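Local coordinates for protein esterase (Alcaligenes sp., PDB 1QLW) that probably hydrolyses carboxylic esters, as a bacterial esterase of the alpha/beta-hydrolase fold, at residues W142-Y151 against F160-W169; I223-C234 against I246-I256. All blocks are in the same frame, centred on the assembly; numbering follows the deposited sequence.

Contact 1 (W142-Y151 against F160-W169); sequences WAIFRFGPRY and FPVQAQAELW
Phe-147 and Phe-160 meet in an offset stack, their centroids 4.2 Å apart and their planes inclined by 22°. The overlap is closest where Phe-147 CE1 lies 3.3 Å from Phe-160 CG, with Phe-147 CZ over the centre of the Phe-160 ring. Pro-161 CD covers the other face of Phe-160, while Phe-145 CB backs the far face of Phe-147. Replacing Phe-160 by an alanine would probably deprive the Phe-147 ring of its stacking partner and open a gap between it and Pro-161.

Edges account for most of the remaining apolar packing. Leu-168 CD2 approaches the rim of Phe-147, 3.6 Å from its CE2, and also meets the edge of Phe-145. Trp-142 CE3 touches Trp-169 CZ2 rim to rim at 4.0 Å, and Trp-142 CH2 reaches Val-162 CG1.

No hydrogen bond crosses between the segments, but one fixes the Gln-165 amide: Trp-169 NE1 donates to a lone pair of Gln-165 OE1 (3.0 Å). The first torsion of Gln-165, 62°, sets CG between backbone N and carbonyl carbon, and the extended chain beyond carries NE2 to 3.6 Å from Trp-142 CZ3. OE1 also faces the edge of Tyr-151.

Arg-146, with positive phi, and Phe-147 close a Schellman motif, typical of a helix C-terminus: Phe-147 N bonds to Trp-142 O and Arg-146 N to Ala-143 O.

Contact 2 (I223-C234 against I246-I256); sequences ITAIVSVEPGEC and IPVLVVFGDHI
The Glu-230 carboxylate is gripped at both oxygens: OE1 takes a salt bridge from Arg-146 NH1 and a hydrogen bond with His-298 ND1, while OE2 accepts the Gly-253 N-H at 2.7 Å on its anti lone pair, the one turned away from OE1. An acidic residue just past a strand and paired with a histidine is consistent with the acid-histidine pair of an alpha/beta-hydrolase catalytic triad. The strands beneath it, 223-229 and 248-252, are parallel neighbours in the central sheet, inclined by only 12° and joined by a connection without a helix.

Five backbone hydrogen bonds join them, from Ile-226 N to Pro-247 O through to Glu-230 N to Val-251 O (2.8 Å). Ile-226, Ser-228, Val-248 and Val-250 share the face on which helices 211-218 and 263-278 pack; Val-227, Val-229, Leu-249 and Val-251 point to the other.

Beyond the strands, Glu-230 lies over the Phe-252 ring, its CA 4.2 Å from the centroid in a CH-pi contact. With CG anti to its carbonyl carbon (chi1 -64°), the extended side chain passes Phe-252 CD2, 3.7 Å from Glu-230 CG. Pro-231 CD rests on Val-250 CG1 at 3.8 Å, and Cys-234 SG, disulfide-bonded to Cys-269, lies 4.3 Å from Val-250 CG2.

Contact 1 closes before contact 2 opens along the chain, and their centres lie 22 Å apart. The first belongs to the long excursion between strands 99-103 and 200-205, where helices 138-144 and 165-171 pack together; the second is in the parallel part of the central sheet, next to strand 200-205. Arg-146, in the turn that follows helix 138-144, spans the two: its NH1 forms a salt bridge to Glu-230 OE1 at 2.7 Å, and its NE probably bonds to Asp-254 O. The excursion is thereby tied to the loops after strands 223-229 and 248-252, which is consistent with a second-shell arginine orienting the Glu-230 carboxylate beside His-298.

Contact 1 (W142-Y151 against F160-W169)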
loop_
_atom_site.group_PDB
_atom_site.type_symbol
_atom_site.label_atom_id
_atom_site.label_comp_id
_atom_site.label_asym_id
_atom_site.label_seq_id
_atom_site.Cartn_x
_atom_site.Cartn_y
_atom_site.Cartn_z
ATOM N N TRP A 142 14.331 -17.103 4.261
ATOM C CA TRP A 142 14.152 -18.521 3.942
ATOM C C TRP A 142 14.062 -19.368 5.205
ATOM O O TRP A 142 13.227 -20.268 5.319
ATOM C CB TRP A 142 15.359 -18.952 3.122
ATOM C CG TRP A 142 15.297 -20.290 2.473
ATOM C CD1 TRP A 142 15.704 -21.489 2.987
ATOM C CD2 TRP A 142 14.834 -20.554 1.145
ATOM N NE1 TRP A 142 15.518 -22.484 2.053
ATOM C CE2 TRP A 142 14.987 -21.932 0.911
ATOM C CE3 TRP A 142 14.301 -19.745 0.135
ATOM C CZ2 TRP A 142 14.635 -22.516 -0.306
ATOM C CZ3 TRP A 142 13.952 -20.337 -1.056
ATOM C CH2 TRP A 142 14.115 -21.709 -1.274
ATOM N N ALA A 143 14.944 -19.091 6.154
ATOM C CA ALA A 143 14.988 -19.836 7.409
ATOM C C ALA A 143 13.913 -19.364 8.370
ATOM O O ALA A 143 13.285 -20.194 9.051
ATOM C CB ALA A 143 16.383 -19.776 8.008
ATOM N N ILE A 144 13.662 -18.059 8.485
ATOM C CA ILE A 144 12.582 -17.568 9.343
ATOM C C ILE A 144 11.240 -18.161 8.938
ATOM O O ILE A 144 10.411 -18.534 9.773
ATOM C CB ILE A 144 12.506 -16.028 9.301
ATOM C CG1 ILE A 144 13.778 -15.451 9.925
ATOM C CG2 ILE A 144 11.255 -15.510 10.002
ATOM C CD1 ILE A 144 14.038 -13.984 9.666
ATOM N N PHE A 145 11.036 -18.299 7.626
ATOM C CA PHE A 145 9.784 -18.795 7.097
ATOM C C PHE A 145 9.723 -20.314 7.025
ATOM O O PHE A 145 8.667 -20.868 6.716
ATOM C CB PHE A 145 9.509 -18.197 5.724
ATOM C CG PHE A 145 9.330 -16.700 5.687
ATOM C CD1 PHE A 145 9.034 -15.947 6.819
ATOM C CD2 PHE A 145 9.437 -16.026 4.487
ATOM C CE1 PHE A 145 8.850 -14.583 6.764
ATOM C CE2 PHE A 145 9.256 -14.655 4.414
ATOM C CZ PHE A 145 8.965 -13.937 5.543
ATOM N N ARG A 146 10.838 -20.986 7.314
ATOM C CA ARG A 146 10.937 -22.428 7.363
ATOM C C ARG A 146 10.674 -23.048 5.994
ATOM O O ARG A 146 10.067 -24.127 5.891
ATOM C CB ARG A 146 10.032 -23.045 8.439
ATOM C CG ARG A 146 10.214 -22.436 9.812
ATOM C CD ARG A 146 9.578 -23.277 10.922
ATOM N NE ARG A 146 8.213 -23.664 10.603
ATOM C CZ ARG A 146 7.160 -22.859 10.667
ATOM N NH1 ARG A 146 7.287 -21.623 11.167
ATOM N NH2 ARG A 146 5.976 -23.279 10.233
ATOM N N PHE A 147 11.258 -22.460 4.954
ATOM C CA PHE A 147 11.162 -23.071 3.642
ATOM C C PHE A 147 12.102 -24.270 3.489
ATOM O O PHE A 147 11.875 -25.122 2.649
ATOM C CB PHE A 147 11.478 -22.047 2.559
ATOM C CG PHE A 147 10.485 -20.916 2.429
ATOM C CD1 PHE A 147 9.211 -20.974 2.963
ATOM C CD2 PHE A 147 10.877 -19.779 1.746
ATOM C CE1 PHE A 147 8.337 -19.912 2.807
ATOM C CE2 PHE A 147 10.003 -18.722 1.576
ATOM C CZ PHE A 147 8.727 -18.785 2.100
ATOM N N GLY A 148 13.165 -24.263 4.276
ATOM C CA GLY A 148 14.166 -25.337 4.258
ATOM C C GLY A 148 15.147 -25.000 5.360
ATOM O O GLY A 148 15.018 -24.009 6.057
ATOM N N PRO A 149 16.127 -25.874 5.546
ATOM C CA PRO A 149 17.048 -25.716 6.665
ATOM C C PRO A 149 17.922 -24.488 6.581
ATOM O O PRO A 149 18.251 -23.827 7.576
ATOM C CB PRO A 149 17.834 -27.025 6.670
ATOM C CG PRO A 149 17.698 -27.601 5.300
ATOM C CD PRO A 149 16.362 -27.125 4.794
ATOM N N ARG A 150 18.284 -24.128 5.353
ATOM C CA ARG A 150 19.148 -23.001 5.076
ATOM C C ARG A 150 19.043 -22.696 3.587
ATOM O O ARG A 150 18.695 -23.554 2.771
ATOM C CB ARG A 150 20.594 -23.320 5.437
ATOM C CG ARG A 150 21.169 -24.461 4.611
ATOM C CD ARG A 150 22.452 -24.984 5.249
ATOM N NE ARG A 150 22.173 -25.675 6.502
ATOM C CZ ARG A 150 21.639 -26.876 6.666
ATOM N NH1 ARG A 150 21.290 -27.633 5.636
ATOM N NH2 ARG A 150 21.451 -27.353 7.897
ATOM N N TYR A 151 19.221 -21.428 3.252
ATOM C CA TYR A 151 19.089 -21.011 1.863
ATOM C C TYR A 151 20.207 -21.613 1.024
ATOM O O TYR A 151 21.372 -21.659 1.470
ATOM C CB TYR A 151 19.200 -19.476 1.871
ATOM C CG TYR A 151 19.098 -18.854 0.511
ATOM C CD1 TYR A 151 17.892 -18.577 -0.095
ATOM C CD2 TYR A 151 20.278 -18.525 -0.154
ATOM C CE1 TYR A 151 17.876 -17.960 -1.356
ATOM C CE2 TYR A 151 20.286 -17.938 -1.386
ATOM C CZ TYR A 151 19.081 -17.687 -1.985
ATOM O OH TYR A 151 19.083 -17.045 -3.210
ATOM N N PHE A 160 5.152 -24.217 0.486
ATOM C CA PHE A 160 5.335 -22.885 -0.094
ATOM C C PHE A 160 5.742 -23.022 -1.544
ATOM O O PHE A 160 6.569 -23.881 -1.866
ATOM C CB PHE A 160 6.435 -22.098 0.667
ATOM C CG PHE A 160 6.427 -20.675 0.180
ATOM C CD1 PHE A 160 5.507 -19.756 0.682
ATOM C CD2 PHE A 160 7.294 -20.255 -0.803
ATOM C CE1 PHE A 160 5.459 -18.462 0.174
ATOM C CE2 PHE A 160 7.241 -18.971 -1.332
ATOM C CZ PHE A 160 6.315 -18.083 -0.832
ATOM N N PRO A 161 5.211 -22.181 -2.439
ATOM C CA PRO A 161 5.588 -22.221 -3.855
ATOM C C PRO A 161 6.974 -21.591 -4.041
ATOM O O PRO A 161 7.120 -20.456 -4.513
ATOM C CB PRO A 161 4.503 -21.410 -4.539
ATOM C CG PRO A 161 4.110 -20.398 -3.496
ATOM C CD PRO A 161 4.162 -21.176 -2.194
ATOM N N VAL A 162 8.019 -22.355 -3.703
ATOM C CA VAL A 162 9.379 -21.857 -3.739
ATOM C C VAL A 162 9.842 -21.498 -5.132
ATOM O O VAL A 162 10.752 -20.672 -5.269
ATOM C CB VAL A 162 10.389 -22.796 -3.045
ATOM C CG1 VAL A 162 10.169 -22.868 -1.540
ATOM C CG2 VAL A 162 10.336 -24.169 -3.678
ATOM N N GLN A 163 9.203 -22.005 -6.186
ATOM C CA GLN A 163 9.493 -21.542 -7.537
ATOM C C GLN A 163 9.199 -20.062 -7.720
ATOM O O GLN A 163 9.732 -19.450 -8.652
ATOM C CB GLN A 163 8.733 -22.360 -8.574
ATOM C CG GLN A 163 7.269 -22.087 -8.745
ATOM C CD GLN A 163 6.296 -22.651 -7.755
ATOM O OE1 GLN A 163 6.660 -23.209 -6.720
ATOM N NE2 GLN A 163 5.004 -22.514 -8.053
ATOM N N ALA A 164 8.368 -19.492 -6.868
ATOM C CA ALA A 164 7.997 -18.085 -6.905
ATOM C C ALA A 164 8.677 -17.303 -5.799
ATOM O O ALA A 164 8.194 -16.251 -5.374
ATOM C CB ALA A 164 6.480 -17.938 -6.837
ATOM N N GLN A 165 9.862 -17.755 -5.359
ATOM C CA GLN A 165 10.562 -17.010 -4.317
ATOM C C GLN A 165 10.859 -15.584 -4.772
ATOM O O GLN A 165 10.805 -14.667 -3.963
ATOM C CB GLN A 165 11.837 -17.699 -3.840
ATOM C CG GLN A 165 12.904 -17.890 -4.900
ATOM C CD GLN A 165 14.224 -18.378 -4.319
ATOM O OE1 GLN A 165 14.897 -17.574 -3.660
ATOM N NE2 GLN A 165 14.554 -19.627 -4.521
ATOM N N ALA A 166 11.179 -15.358 -6.055
ATOM C CA ALA A 166 11.464 -13.991 -6.501
ATOM C C ALA A 166 10.295 -13.051 -6.239
ATOM O O ALA A 166 10.473 -11.879 -5.872
ATOM C CB ALA A 166 11.803 -13.945 -7.983
ATOM N N GLU A 167 9.084 -13.539 -6.481
ATOM C CA GLU A 167 7.871 -12.753 -6.267
ATOM C C GLU A 167 7.672 -12.525 -4.780
ATOM O O GLU A 167 7.280 -11.411 -4.390
ATOM C CB GLU A 167 6.673 -13.413 -6.928
ATOM C CG GLU A 167 6.697 -13.381 -8.450
ATOM C CD GLU A 167 7.554 -14.406 -9.131
ATOM O OE1 GLU A 167 8.109 -15.334 -8.536
ATOM O OE2 GLU A 167 7.674 -14.262 -10.380
ATOM N N LEU A 168 7.949 -13.503 -3.925
ATOM C CA LEU A 168 7.878 -13.234 -2.494
ATOM C C LEU A 168 8.848 -12.114 -2.121
ATOM O O LEU A 168 8.499 -11.181 -1.405
ATOM C CB LEU A 168 8.205 -14.485 -1.688
ATOM C CG LEU A 168 8.285 -14.277 -0.173
ATOM C CD1 LEU A 168 6.973 -13.802 0.415
ATOM C CD2 LEU A 168 8.741 -15.580 0.477
ATOM N N TRP A 169 10.076 -12.186 -2.632
ATOM C CA TRP A 169 11.051 -11.143 -2.288
ATOM C C TRP A 169 10.585 -9.776 -2.730
ATOM O O TRP A 169 10.839 -8.762 -2.082
ATOM C CB TRP A 169 12.426 -11.449 -2.866
ATOM C CG TRP A 169 12.982 -12.815 -2.595
ATOM C CD1 TRP A 169 13.774 -13.521 -3.464
ATOM C CD2 TRP A 169 12.824 -13.639 -1.444
ATOM N NE1 TRP A 169 14.121 -14.720 -2.917
ATOM C CE2 TRP A 169 13.545 -14.832 -1.678
ATOM C CE3 TRP A 169 12.164 -13.544 -0.220
ATOM C CZ2 TRP A 169 13.620 -15.894 -0.775
ATOM C CZ3 TRP A 169 12.226 -14.585 0.697
ATOM C CH2 TRP A 169 12.963 -15.743 0.408
#

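Contact 2 (I223-C234 against I246-I256)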
loop_
_atom_site.group_PDB
_atom_site.type_symbol
_atom_site.label_atom_id
_atom_site.label_comp_id
_atom_site.label_asym_id
_atom_site.label_seq_id
_atom_site.Cartn_x
_atom_site.Cartn_y
_atom_site.Cartn_z
ATOM N N ILE A 223 -14.286 -6.534 19.694
ATOM C CA ILE A 223 -13.417 -7.643 19.316
ATOM C C ILE A 223 -14.185 -8.939 19.475
ATOM O O ILE A 223 -14.419 -9.415 20.594
ATOM C CB ILE A 223 -12.118 -7.665 20.130
ATOM C CG1 ILE A 223 -11.435 -6.308 19.972
ATOM C CG2 ILE A 223 -11.224 -8.820 19.691
ATOM C CD1 ILE A 223 -10.168 -6.140 20.753
ATOM N N THR A 224 -14.592 -9.540 18.375
ATOM C CA THR A 224 -15.482 -10.696 18.412
ATOM C C THR A 224 -14.725 -11.985 18.643
ATOM O O THR A 224 -15.203 -12.857 19.370
ATOM C CB THR A 224 -16.246 -10.741 17.067
ATOM O OG1 THR A 224 -16.865 -9.471 16.834
ATOM C CG2 THR A 224 -17.266 -11.857 17.049
ATOM N N ALA A 225 -13.575 -12.104 18.023
ATOM C CA ALA A 225 -12.752 -13.289 18.102
ATOM C C ALA A 225 -11.356 -12.916 17.603
ATOM O O ALA A 225 -11.207 -11.901 16.918
ATOM C CB ALA A 225 -13.306 -14.428 17.250
ATOM N N ILE A 226 -10.372 -13.726 17.958
ATOM C CA ILE A 226 -8.996 -13.509 17.532
ATOM C C ILE A 226 -8.459 -14.783 16.905
ATOM O O ILE A 226 -8.575 -15.844 17.513
ATOM C CB ILE A 226 -8.098 -13.065 18.702
ATOM C CG1 ILE A 226 -8.580 -11.744 19.288
ATOM C CG2 ILE A 226 -6.637 -13.051 18.302
ATOM C CD1 ILE A 226 -7.937 -11.372 20.597
ATOM N N VAL A 227 -7.839 -14.625 15.743
ATOM C CA VAL A 227 -7.113 -15.684 15.072
ATOM C C VAL A 227 -5.666 -15.208 14.920
ATOM O O VAL A 227 -5.463 -14.126 14.372
ATOM C CB VAL A 227 -7.696 -16.062 13.707
ATOM C CG1 VAL A 227 -6.861 -17.135 13.021
ATOM C CG2 VAL A 227 -9.158 -16.476 13.825
ATOM N N SER A 228 -4.701 -15.968 15.411
ATOM C CA SER A 228 -3.299 -15.543 15.313
ATOM C C SER A 228 -2.529 -16.661 14.625
ATOM O O SER A 228 -2.478 -17.776 15.147
ATOM C CB SER A 228 -2.807 -15.197 16.715
ATOM O OG SER A 228 -1.526 -14.647 16.802
ATOM N N VAL A 229 -1.931 -16.350 13.482
ATOM C CA VAL A 229 -1.151 -17.298 12.697
ATOM C C VAL A 229 0.321 -17.194 13.075
ATOM O O VAL A 229 0.928 -16.127 12.859
ATOM C CB VAL A 229 -1.353 -17.041 11.196
ATOM C CG1 VAL A 229 -0.510 -18.025 10.409
ATOM C CG2 VAL A 229 -2.826 -17.153 10.848
ATOM N N GLU A 230 0.856 -18.247 13.678
ATOM C CA GLU A 230 2.257 -18.301 14.069
ATOM C C GLU A 230 2.752 -17.011 14.699
ATOM O O GLU A 230 3.679 -16.360 14.196
ATOM C CB GLU A 230 3.162 -18.738 12.929
ATOM C CG GLU A 230 2.850 -20.166 12.503
ATOM C CD GLU A 230 3.920 -20.846 11.709
ATOM O OE1 GLU A 230 4.934 -20.212 11.328
ATOM O OE2 GLU A 230 3.742 -22.070 11.450
ATOM N N PRO A 231 2.150 -16.613 15.799
ATOM C CA PRO A 231 2.572 -15.404 16.484
ATOM C C PRO A 231 4.000 -15.482 16.983
ATOM O O PRO A 231 4.466 -16.521 17.473
ATOM C CB PRO A 231 1.579 -15.263 17.645
ATOM C CG PRO A 231 1.126 -16.669 17.897
ATOM C CD PRO A 231 1.075 -17.303 16.542
ATOM N N GLY A 232 4.679 -14.329 16.935
ATOM C CA GLY A 232 6.010 -14.213 17.517
ATOM C C GLY A 232 5.937 -14.338 19.029
ATOM O O GLY A 232 6.856 -14.890 19.648
ATOM N N GLU A 233 4.856 -13.831 19.606
ATOM C CA GLU A 233 4.591 -13.976 21.029
ATOM C C GLU A 233 3.091 -14.159 21.241
ATOM O O GLU A 233 2.289 -13.497 20.598
ATOM C CB GLU A 233 5.038 -12.728 21.786
ATOM C CG GLU A 233 6.516 -12.446 21.863
ATOM C CD GLU A 233 7.392 -13.547 22.412
ATOM O OE1 GLU A 233 6.948 -14.330 23.276
ATOM O OE2 GLU A 233 8.568 -13.678 21.997
ATOM N N CYS A 234 2.735 -15.053 22.159
ATOM C CA CYS A 234 1.357 -15.174 22.625
ATOM C C CYS A 234 1.336 -14.445 23.973
ATOM O O CYS A 234 2.386 -14.211 24.584
ATOM C CB CYS A 234 0.965 -16.648 22.794
ATOM S SG CYS A 234 0.418 -17.508 21.332
ATOM N N ILE A 246 -13.486 -13.730 24.716
ATOM C CA ILE A 246 -13.152 -13.616 23.292
ATOM C C ILE A 246 -12.577 -14.945 22.827
ATOM O O ILE A 246 -11.475 -15.296 23.265
ATOM C CB ILE A 246 -12.117 -12.492 23.078
ATOM C CG1 ILE A 246 -12.685 -11.136 23.502
ATOM C CG2 ILE A 246 -11.681 -12.424 21.623
ATOM C CD1 ILE A 246 -11.647 -10.047 23.647
ATOM N N PRO A 247 -13.245 -15.690 21.970
ATOM C CA PRO A 247 -12.682 -16.957 21.485
ATOM C C PRO A 247 -11.385 -16.686 20.737
ATOM O O PRO A 247 -11.273 -15.713 19.986
ATOM C CB PRO A 247 -13.772 -17.545 20.615
ATOM C CG PRO A 247 -15.032 -16.853 21.014
ATOM C CD PRO A 247 -14.598 -15.462 21.429
ATOM N N VAL A 248 -10.430 -17.601 20.917
ATOM C CA VAL A 248 -9.108 -17.489 20.330
ATOM C C VAL A 248 -8.676 -18.759 19.612
ATOM O O VAL A 248 -8.804 -19.852 20.141
ATOM C CB VAL A 248 -8.056 -17.200 21.426
ATOM C CG1 VAL A 248 -6.635 -17.224 20.889
ATOM C CG2 VAL A 248 -8.351 -15.902 22.163
ATOM N N LEU A 249 -8.144 -18.553 18.398
ATOM C CA LEU A 249 -7.548 -19.614 17.618
ATOM C C LEU A 249 -6.108 -19.236 17.288
ATOM O O LEU A 249 -5.900 -18.147 16.745
ATOM C CB LEU A 249 -8.320 -19.835 16.312
ATOM C CG LEU A 249 -7.751 -20.908 15.386
ATOM C CD1 LEU A 249 -7.859 -22.299 15.996
ATOM C CD2 LEU A 249 -8.467 -20.885 14.040
ATOM N N VAL A 250 -5.157 -20.093 17.618
ATOM C CA VAL A 250 -3.752 -19.880 17.267
ATOM C C VAL A 250 -3.389 -21.014 16.318
ATOM O O VAL A 250 -3.646 -22.175 16.629
ATOM C CB VAL A 250 -2.848 -19.835 18.506
ATOM C CG1 VAL A 250 -1.385 -19.786 18.107
ATOM C CG2 VAL A 250 -3.239 -18.663 19.404
ATOM N N VAL A 251 -2.785 -20.705 15.169
ATOM C CA VAL A 251 -2.512 -21.698 14.141
ATOM C C VAL A 251 -1.012 -21.816 13.895
ATOM O O VAL A 251 -0.332 -20.808 13.684
ATOM C CB VAL A 251 -3.200 -21.324 12.807
ATOM C CG1 VAL A 251 -3.037 -22.462 11.802
ATOM C CG2 VAL A 251 -4.670 -21.000 13.008
ATOM N N PHE A 252 -0.507 -23.050 13.898
ATOM C CA PHE A 252 0.885 -23.333 13.590
ATOM C C PHE A 252 0.997 -24.364 12.472
ATOM O O PHE A 252 0.200 -25.301 12.384
ATOM C CB PHE A 252 1.702 -23.821 14.796
ATOM C CG PHE A 252 2.183 -22.691 15.674
ATOM C CD1 PHE A 252 1.396 -22.109 16.646
ATOM C CD2 PHE A 252 3.488 -22.228 15.540
ATOM C CE1 PHE A 252 1.874 -21.073 17.436
ATOM C CE2 PHE A 252 3.964 -21.183 16.312
ATOM C CZ PHE A 252 3.162 -20.602 17.276
ATOM N N GLY A 253 2.011 -24.174 11.637
ATOM C CA GLY A 253 2.328 -25.049 10.547
ATOM C C GLY A 253 3.283 -26.174 10.879
ATOM O O GLY A 253 3.251 -26.760 11.967
ATOM N N ASP A 254 4.136 -26.498 9.913
ATOM C CA ASP A 254 5.038 -27.637 10.015
ATOM C C ASP A 254 6.493 -27.266 10.031
ATOM O O ASP A 254 6.870 -26.087 9.932
ATOM C CB ASP A 254 4.699 -28.622 8.891
ATOM C CG ASP A 254 4.996 -30.077 9.164
ATOM O OD1 ASP A 254 5.549 -30.441 10.221
ATOM O OD2 ASP A 254 4.643 -30.885 8.271
ATOM N N HIS A 255 7.344 -28.277 10.218
ATOM C CA HIS A 255 8.778 -28.118 10.337
ATOM C C HIS A 255 9.122 -27.178 11.490
ATOM O O HIS A 255 10.158 -26.515 11.488
ATOM C CB HIS A 255 9.474 -27.667 9.057
ATOM C CG HIS A 255 9.423 -28.682 7.966
ATOM N ND1 HIS A 255 10.311 -29.736 7.915
ATOM C CD2 HIS A 255 8.625 -28.796 6.882
ATOM C CE1 HIS A 255 10.035 -30.474 6.841
ATOM N NE2 HIS A 255 9.014 -29.924 6.203
ATOM N N ILE A 256 8.325 -27.216 12.570
ATOM C CA ILE A 256 8.570 -26.316 13.681
ATOM C C ILE A 256 9.752 -26.754 14.525
ATOM O O ILE A 256 10.592 -25.961 14.963
ATOM C CB ILE A 256 7.319 -26.248 14.592
ATOM C CG1 ILE A 256 6.139 -25.571 13.881
ATOM C CG2 ILE A 256 7.614 -25.596 15.933
ATOM C CD1 ILE A 256 6.298 -24.073 13.728
#